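Local coordinates for protein putative agmatinase (Clostridium difficile, PDB 3LHL) that probably hydrolyses agmatine to putrescine and urea, as a manganese-dependent member of the agmatinase branch of the arginase family, at residues A[123-128]-A[136-141]; A[154-159]-A[176-181]; A[75-80]-A[101-106]. All blocks are in the same frame, centred on the assembly; numbering follows the deposited sequence.

Contact 1 of 3, residues A[123-128]-A[136-141]. With MN (manganese (II) ion), chain C; MN (manganese (II) ion), chain B.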
# COMPACT_ATOMS: atom_id res chain seq x y z
N HIS A 123 9.22 3.58 7.28
CA HIS A 123 9.78 2.55 8.14
C HIS A 123 10.09 1.25 7.40
O HIS A 123 9.42 0.90 6.42
CB HIS A 123 8.80 2.25 9.28
CG HIS A 123 8.25 3.49 9.92
ND1 HIS A 123 7.12 4.12 9.45
CD2 HIS A 123 8.72 4.25 10.94
CE1 HIS A 123 6.92 5.23 10.14
NE2 HIS A 123 7.88 5.33 11.05
N THR A 124 11.11 0.54 7.88
CA THR A 124 11.53 -0.72 7.28
C THR A 124 10.49 -1.82 7.46
O THR A 124 10.23 -2.61 6.54
CB THR A 124 12.87 -1.24 7.90
OG1 THR A 124 12.62 -1.70 9.24
CG2 THR A 124 13.92 -0.13 7.93
N ASP A 125 9.88 -1.88 8.64
CA ASP A 125 8.88 -2.90 8.94
C ASP A 125 9.52 -4.29 8.89
O ASP A 125 8.85 -5.29 8.66
CB ASP A 125 7.72 -2.84 7.94
CG ASP A 125 6.78 -1.68 8.22
OD1 ASP A 125 6.93 -1.04 9.28
OD2 ASP A 125 5.89 -1.43 7.38
N LEU A 126 10.83 -4.34 9.12
CA LEU A 126 11.55 -5.61 9.08
C LEU A 126 11.76 -6.29 10.43
O LEU A 126 12.22 -7.43 10.47
CB LEU A 126 12.90 -5.41 8.38
CG LEU A 126 12.85 -5.26 6.85
CD1 LEU A 126 14.25 -5.04 6.31
CD2 LEU A 126 12.24 -6.51 6.24
N ARG A 127 11.42 -5.64 11.53
CA ARG A 127 11.64 -6.29 12.81
C ARG A 127 10.77 -7.54 12.95
O ARG A 127 9.66 -7.61 12.42
CB ARG A 127 11.40 -5.32 13.97
CG ARG A 127 9.97 -4.89 14.20
CD ARG A 127 9.97 -3.75 15.22
NE ARG A 127 10.67 -2.59 14.67
CZ ARG A 127 11.13 -1.57 15.39
NH1 ARG A 127 10.96 -1.55 16.71
NH2 ARG A 127 11.75 -0.56 14.79
N GLU A 128 11.31 -8.53 13.66
CA GLU A 128 10.64 -9.81 13.87
C GLU A 128 9.38 -9.67 14.72
O GLU A 128 8.37 -10.33 14.45
CB GLU A 128 11.62 -10.78 14.54
CG GLU A 128 11.10 -12.20 14.77
CD GLU A 128 10.62 -12.89 13.50
OE1 GLU A 128 11.19 -12.64 12.42
OE2 GLU A 128 9.69 -13.71 13.59
N SER A 136 2.34 -7.61 13.36
CA SER A 136 2.15 -6.20 13.68
C SER A 136 2.36 -5.38 12.42
O SER A 136 2.90 -5.88 11.43
CB SER A 136 3.16 -5.78 14.75
OG SER A 136 3.27 -4.37 14.85
N HIS A 137 1.95 -4.12 12.45
CA HIS A 137 2.15 -3.26 11.29
C HIS A 137 3.65 -3.04 11.07
O HIS A 137 4.09 -2.79 9.95
CB HIS A 137 1.45 -1.90 11.50
CG HIS A 137 1.87 -1.18 12.75
ND1 HIS A 137 1.27 -1.41 13.97
CD2 HIS A 137 2.81 -0.24 12.97
CE1 HIS A 137 1.82 -0.63 14.89
NE2 HIS A 137 2.76 0.09 14.30
N ALA A 138 4.42 -3.16 12.15
CA ALA A 138 5.87 -2.96 12.11
C ALA A 138 6.71 -4.17 11.72
O ALA A 138 7.94 -4.07 11.63
CB ALA A 138 6.34 -2.43 13.47
N THR A 139 6.07 -5.31 11.49
CA THR A 139 6.80 -6.52 11.12
C THR A 139 6.27 -7.08 9.80
O THR A 139 6.74 -8.12 9.34
CB THR A 139 6.62 -7.63 12.17
OG1 THR A 139 5.27 -8.10 12.12
CG2 THR A 139 6.92 -7.12 13.59
N VAL A 140 5.32 -6.39 9.19
CA VAL A 140 4.71 -6.87 7.96
C VAL A 140 5.66 -7.30 6.84
O VAL A 140 5.47 -8.35 6.23
CB VAL A 140 3.68 -5.83 7.40
CG1 VAL A 140 4.39 -4.59 6.87
CG2 VAL A 140 2.83 -6.49 6.31
N ILE A 141 6.70 -6.51 6.58
CA ILE A 141 7.63 -6.88 5.51
C ILE A 141 8.46 -8.10 5.88
O ILE A 141 8.84 -8.88 5.00
CB ILE A 141 8.55 -5.70 5.12
CG1 ILE A 141 7.69 -4.52 4.64
CG2 ILE A 141 9.52 -6.11 4.01
CD1 ILE A 141 6.77 -4.88 3.48
MN MN C . 5.27 3.39 8.07
MN MN B . 4.46 0.42 7.12
O HOH W 1 9.44 -1.87 11.89

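Contact 2 of 3, residues A[154-159]-A[176-181]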
# COMPACT_ATOMS: atom_id res chain seq x y z
N PHE A 154 11.50 -4.90 -2.70
CA PHE A 154 12.15 -3.63 -3.01
C PHE A 154 11.49 -2.53 -2.19
O PHE A 154 10.30 -2.27 -2.33
CB PHE A 154 12.03 -3.33 -4.50
CG PHE A 154 12.68 -4.36 -5.37
CD1 PHE A 154 13.96 -4.15 -5.88
CD2 PHE A 154 12.04 -5.58 -5.61
CE1 PHE A 154 14.60 -5.14 -6.61
CE2 PHE A 154 12.67 -6.58 -6.35
CZ PHE A 154 13.95 -6.36 -6.85
N GLN A 155 12.28 -1.89 -1.33
CA GLN A 155 11.76 -0.85 -0.46
C GLN A 155 12.28 0.52 -0.85
O GLN A 155 13.43 0.67 -1.25
CB GLN A 155 12.15 -1.19 0.98
CG GLN A 155 12.00 -2.68 1.28
CD GLN A 155 12.20 -3.02 2.74
OE1 GLN A 155 11.39 -2.66 3.59
NE2 GLN A 155 13.29 -3.72 3.04
N PHE A 156 11.41 1.53 -0.74
CA PHE A 156 11.76 2.89 -1.12
C PHE A 156 11.32 3.94 -0.11
O PHE A 156 10.24 3.85 0.47
CB PHE A 156 11.12 3.22 -2.46
CG PHE A 156 11.56 2.34 -3.57
CD1 PHE A 156 12.64 2.70 -4.37
CD2 PHE A 156 10.91 1.13 -3.82
CE1 PHE A 156 13.07 1.88 -5.41
CE2 PHE A 156 11.33 0.30 -4.85
CZ PHE A 156 12.41 0.67 -5.65
N GLY A 157 12.17 4.95 0.09
CA GLY A 157 11.86 6.04 1.00
C GLY A 157 12.11 5.78 2.47
O GLY A 157 11.83 6.63 3.31
N ILE A 158 12.65 4.60 2.78
CA ILE A 158 12.92 4.22 4.17
C ILE A 158 13.85 5.20 4.88
O ILE A 158 14.89 5.57 4.36
CB ILE A 158 13.56 2.81 4.23
CG1 ILE A 158 12.90 1.87 3.21
CG2 ILE A 158 13.42 2.25 5.65
CD1 ILE A 158 11.41 1.64 3.40
N ARG A 159 13.46 5.61 6.09
CA ARG A 159 14.28 6.54 6.85
C ARG A 159 14.22 6.37 8.36
O ARG A 159 14.71 7.21 9.11
CB ARG A 159 13.90 7.98 6.48
CG ARG A 159 12.41 8.30 6.54
CD ARG A 159 12.17 9.75 6.11
NE ARG A 159 10.78 10.18 6.26
CZ ARG A 159 9.78 9.79 5.48
NH1 ARG A 159 10.00 8.94 4.49
NH2 ARG A 159 8.56 10.26 5.69
N TYR A 176 15.90 -5.30 -1.23
CA TYR A 176 16.54 -4.16 -1.86
C TYR A 176 15.93 -2.97 -1.13
O TYR A 176 14.71 -2.91 -0.96
CB TYR A 176 16.20 -4.06 -3.34
CG TYR A 176 16.58 -2.71 -3.89
CD1 TYR A 176 17.90 -2.43 -4.26
CD2 TYR A 176 15.64 -1.68 -3.97
CE1 TYR A 176 18.27 -1.16 -4.69
CE2 TYR A 176 16.00 -0.40 -4.40
CZ TYR A 176 17.32 -0.15 -4.76
OH TYR A 176 17.69 1.10 -5.19
N MSE A 177 16.76 -2.02 -0.71
CA MSE A 177 16.24 -0.87 0.00
C MSE A 177 16.90 0.44 -0.36
O MSE A 177 18.12 0.56 -0.31
CB MSE A 177 16.39 -1.10 1.51
CG MSE A 177 15.90 0.07 2.36
SE MSE A 177 16.20 -0.21 4.25
CE MSE A 177 14.80 -1.52 4.58
N GLU A 178 16.10 1.43 -0.74
CA GLU A 178 16.66 2.74 -1.04
C GLU A 178 16.34 3.56 0.20
O GLU A 178 15.17 3.79 0.54
CB GLU A 178 16.02 3.39 -2.26
CG GLU A 178 16.85 4.57 -2.76
CD GLU A 178 16.07 5.57 -3.60
OE1 GLU A 178 15.31 5.13 -4.48
OE2 GLU A 178 16.24 6.79 -3.39
N ILE A 179 17.38 4.00 0.89
CA ILE A 179 17.21 4.77 2.11
C ILE A 179 17.11 6.26 1.86
O ILE A 179 17.85 6.82 1.04
CB ILE A 179 18.36 4.48 3.09
CG1 ILE A 179 18.35 2.98 3.45
CG2 ILE A 179 18.23 5.35 4.35
CD1 ILE A 179 19.58 2.53 4.21
N GLY A 180 16.18 6.90 2.55
CA GLY A 180 16.00 8.34 2.45
C GLY A 180 15.53 8.92 1.13
O GLY A 180 15.60 10.13 0.93
N GLY A 181 15.04 8.07 0.22
CA GLY A 181 14.58 8.59 -1.05
C GLY A 181 13.90 7.55 -1.93
O GLY A 181 13.78 6.39 -1.55

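Contact 3 of 3, residues A[75-80]-A[101-106]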
# COMPACT_ATOMS: atom_id res chain seq x y z
N LYS A 75 -7.85 -13.38 8.58
CA LYS A 75 -8.49 -14.43 7.80
C LYS A 75 -9.59 -13.85 6.91
O LYS A 75 -9.77 -14.28 5.77
CB LYS A 75 -9.07 -15.51 8.71
CG LYS A 75 -8.01 -16.32 9.43
CD LYS A 75 -8.62 -17.36 10.37
CE LYS A 75 -7.54 -18.17 11.08
NZ LYS A 75 -8.11 -19.10 12.08
N GLU A 76 -10.32 -12.88 7.45
CA GLU A 76 -11.40 -12.24 6.71
C GLU A 76 -10.85 -11.43 5.53
O GLU A 76 -11.43 -11.44 4.44
CB GLU A 76 -12.22 -11.35 7.65
CG GLU A 76 -12.81 -12.14 8.82
CD GLU A 76 -13.38 -11.26 9.92
OE1 GLU A 76 -12.75 -10.24 10.26
OE2 GLU A 76 -14.44 -11.62 10.46
N ILE A 77 -9.74 -10.73 5.75
CA ILE A 77 -9.14 -9.94 4.68
C ILE A 77 -8.68 -10.92 3.60
O ILE A 77 -8.90 -10.70 2.41
CB ILE A 77 -7.92 -9.14 5.17
CG1 ILE A 77 -8.36 -8.07 6.17
CG2 ILE A 77 -7.21 -8.50 3.98
CD1 ILE A 77 -7.20 -7.40 6.90
N TYR A 78 -8.06 -12.01 4.04
CA TYR A 78 -7.58 -13.03 3.13
C TYR A 78 -8.71 -13.52 2.24
O TYR A 78 -8.56 -13.61 1.02
CB TYR A 78 -7.02 -14.22 3.91
CG TYR A 78 -6.46 -15.30 3.01
CD1 TYR A 78 -5.20 -15.17 2.44
CD2 TYR A 78 -7.21 -16.44 2.71
CE1 TYR A 78 -4.69 -16.15 1.60
CE2 TYR A 78 -6.71 -17.42 1.86
CZ TYR A 78 -5.45 -17.26 1.30
OH TYR A 78 -4.95 -18.22 0.46
N GLN A 79 -9.84 -13.84 2.86
CA GLN A 79 -11.00 -14.33 2.13
C GLN A 79 -11.46 -13.38 1.03
O GLN A 79 -11.63 -13.80 -0.11
CB GLN A 79 -12.16 -14.59 3.09
CG GLN A 79 -11.98 -15.79 3.98
CD GLN A 79 -11.74 -17.06 3.19
OE1 GLN A 79 -10.61 -17.54 3.08
NE2 GLN A 79 -12.81 -17.60 2.61
N GLU A 80 -11.66 -12.11 1.38
CA GLU A 80 -12.12 -11.12 0.41
C GLU A 80 -11.14 -11.01 -0.75
O GLU A 80 -11.54 -11.02 -1.91
CB GLU A 80 -12.29 -9.75 1.09
CG GLU A 80 -12.85 -8.66 0.17
CD GLU A 80 -14.21 -9.03 -0.43
OE1 GLU A 80 -15.14 -9.34 0.34
OE2 GLU A 80 -14.34 -9.00 -1.67
N THR A 101 -1.91 -5.81 4.88
CA THR A 101 -1.20 -6.19 3.67
C THR A 101 -0.77 -7.67 3.67
O THR A 101 -0.70 -8.29 2.62
CB THR A 101 0.04 -5.30 3.48
OG1 THR A 101 -0.38 -3.95 3.21
CG2 THR A 101 0.91 -5.80 2.34
N LEU A 102 -0.49 -8.22 4.85
CA LEU A 102 -0.03 -9.61 4.93
C LEU A 102 -1.02 -10.61 4.33
O LEU A 102 -0.67 -11.34 3.41
CB LEU A 102 0.31 -9.98 6.38
CG LEU A 102 0.77 -11.41 6.68
CD1 LEU A 102 1.88 -11.85 5.72
CD2 LEU A 102 1.26 -11.47 8.13
N PRO A 103 -2.26 -10.66 4.85
CA PRO A 103 -3.23 -11.61 4.29
C PRO A 103 -3.57 -11.32 2.83
O PRO A 103 -3.78 -12.24 2.04
CB PRO A 103 -4.44 -11.45 5.21
CG PRO A 103 -4.32 -10.05 5.72
CD PRO A 103 -2.84 -9.93 5.99
N ALA A 104 -3.60 -10.04 2.48
CA ALA A 104 -3.91 -9.63 1.11
C ALA A 104 -2.83 -10.16 0.19
O ALA A 104 -3.12 -10.75 -0.86
CB ALA A 104 -3.98 -8.12 1.02
N PHE A 105 -1.58 -9.95 0.58
CA PHE A 105 -0.45 -10.41 -0.20
C PHE A 105 -0.52 -11.92 -0.35
O PHE A 105 -0.32 -12.45 -1.44
CB PHE A 105 0.87 -10.04 0.46
CG PHE A 105 2.06 -10.66 -0.21
CD1 PHE A 105 2.46 -10.21 -1.47
CD2 PHE A 105 2.70 -11.75 0.35
CE1 PHE A 105 3.50 -10.85 -2.15
CE2 PHE A 105 3.73 -12.40 -0.31
CZ PHE A 105 4.13 -11.95 -1.57
N LYS A 106 -0.81 -12.61 0.74
CA LYS A 106 -0.89 -14.06 0.69
C LYS A 106 -1.90 -14.53 -0.35
O LYS A 106 -1.60 -15.42 -1.15
CB LYS A 106 -1.25 -14.64 2.06
CG LYS A 106 -0.08 -14.65 3.03
CD LYS A 106 -0.47 -15.21 4.39
CE LYS A 106 0.72 -15.21 5.34
NZ LYS A 106 0.38 -15.77 6.68

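Contact 1 of 3, residues A[123-128]-A[136-141]
The carboxylate of Asp125 has the carbonyl oxygen of His137 over one face, with His137 O 3.4 Å from Asp125 CG, while Val140 CG1 lies 3.5 Å from OD2. That same OD2 binds the manganese ion of chain B at 2.4 Å, together with His98, Asp121 and Asp202. With CG anti to its own carbonyl carbon (chi1 -76°), the carboxylate is set against the His137 carbonyl and OD2 can bind the metal. The guanidinium of Arg127 meets Ala138 O obliquely, and a water donates to Ala138 O (2.7 Å) while accepting a weak bond from Arg127 NE; the far end of the arginine is tied to Glu165 by a salt bridge. The Thr139 methyl CG2 lies 3.0 Å from Arg127 O; between the backbones, Asp125 CA approaches Ala138 O in a CA-H...O contact, and Ile141 N gives Asp125 O a weak hydrogen bond of 3.2 Å. Leu126 CD2 reaches Ile141 CG2 (3.5 Å), adding an apolar patch. His123, two residues before Asp125, supplies ND1 to the manganese of chain C. Since the His137 carbonyl is an acceptor facing a carboxylate, the bound metal's positive charge probably offsets the repulsion between them.

Contact 2 of 3, residues A[154-159]-A[176-181]
Phe154 and Phe156 close around the ring of Tyr176 where two neighbouring parallel strands run side by side, and the packing is tightest here. Tyr176 CB sits 3.4 Å from Phe154 CD1, and further along the tyrosine ring CE2 meets Phe156 CE1. CG anti to the backbone N (chi1 166°) carries the tyrosine ring beside both phenylalanines, its plane turned 39° from that of Phe154 and 53° from that of Phe156. Glu178 OE1 comes to the edge of the Phe156 ring, close to its plane, 3.6 Å from CD1; OE1 and Tyr176 OH both bond to Thr184, and Ile188 of helix 185-191 packs on the three rings. Alongside the cluster the strands are joined by two straight bonds, from Gln155 N to Tyr176 O (2.7 Å) and from Glu178 N to Gln155 O (2.8 Å). On the other face of the sheet, Ile158 CG1 packs crosswise on CG of the selenomethionine Met177 at 3.6 Å, and both side chains touch Phe166 of helix 163-170.

From Glu178 on the pairing slackens. At the corner made by Gly157, Gly157 N divides weak bonds between Glu178 O and Gly181 O, and that from Ile158 N to Glu178 O is weak too, although Gly180 N still reaches Ile158 O firmly at 2.6 Å. Ile179 and Gly180 are exposed, though Ile179 CG2 lies 3.3 Å from Ile158 O and the side chain also touches Phe166. The pair belongs to a beta-alpha-beta crossover: strand 153-158, helix 163-170 and strand 176-179, the last forming one margin of the parallel sheet of the arginase fold.

Contact 3 of 3, residues A[75-80]-A[101-106]
Two helices on one face of the central parallel sheet pack side by side here: helix 70-86, which leads into strand 90-95, and helix 101-111, which follows that strand. Their short segments cross at -35° with axes 7.8 Å apart, and Met93 of the intervening strand touches both Ile77 and Ala104. Pro103 carries the middle of the contact. Its ring enters between Ile77 and Tyr78, CG lying 3.7 Å from Ile77 CG2 and CB 4.0 Å from Tyr78 CB. Ala104 adds a lighter touch, its CB 4.4 Å from Ile77 CG2. Tyr78 then spans the gap further along. Its CG is anti to the backbone N (chi1 -178°), and from there the ring presents an edge to the other helix: CD1 is 3.3 Å from Pro103 O, and CE1 lies 3.8 Å from Lys106 CB. The lysine chain crosses the tyrosine at about a right angle and continues, extended; of its side-chain atoms, CB is the one that meets the ring. Tyr78 OH does not bond within the two segments but reaches Glu110, one turn beyond Lys106, and so links the tyrosine to the next turn of helix 101-111. No hydrogen bond joins the two segments themselves. Their cohesion therefore rests on apolar contact around Pro103 and on the Tyr78 ring edge laid against Pro103 O and Lys106, with the polar end of Tyr78 satisfied just past it.

How the contacts relate
Contact 1 supplies two of the manganese ligands, His123 and Asp125, and touches both other contacts. Towards contact 2, its centre 14 Å away, Thr124 CG2 packs on Ile158 CG2 at 3.3 Å and Leu126 lies against Gln155; strand 153-158 follows helix 140-148 directly in the chain. The side chain of Ile158 remains about 8 Å from a manganese ion and about 4 Å from that of Asp121. Towards contact 3, with centres 17 Å apart, Val140 CG2 comes within 4.0 Å of Leu102 N, while the Pro103 side chain is about 13 Å from a manganese ion. Contacts 2 and 3 do not touch, their centres lying 25 Å apart on opposite sides of the chain's centre.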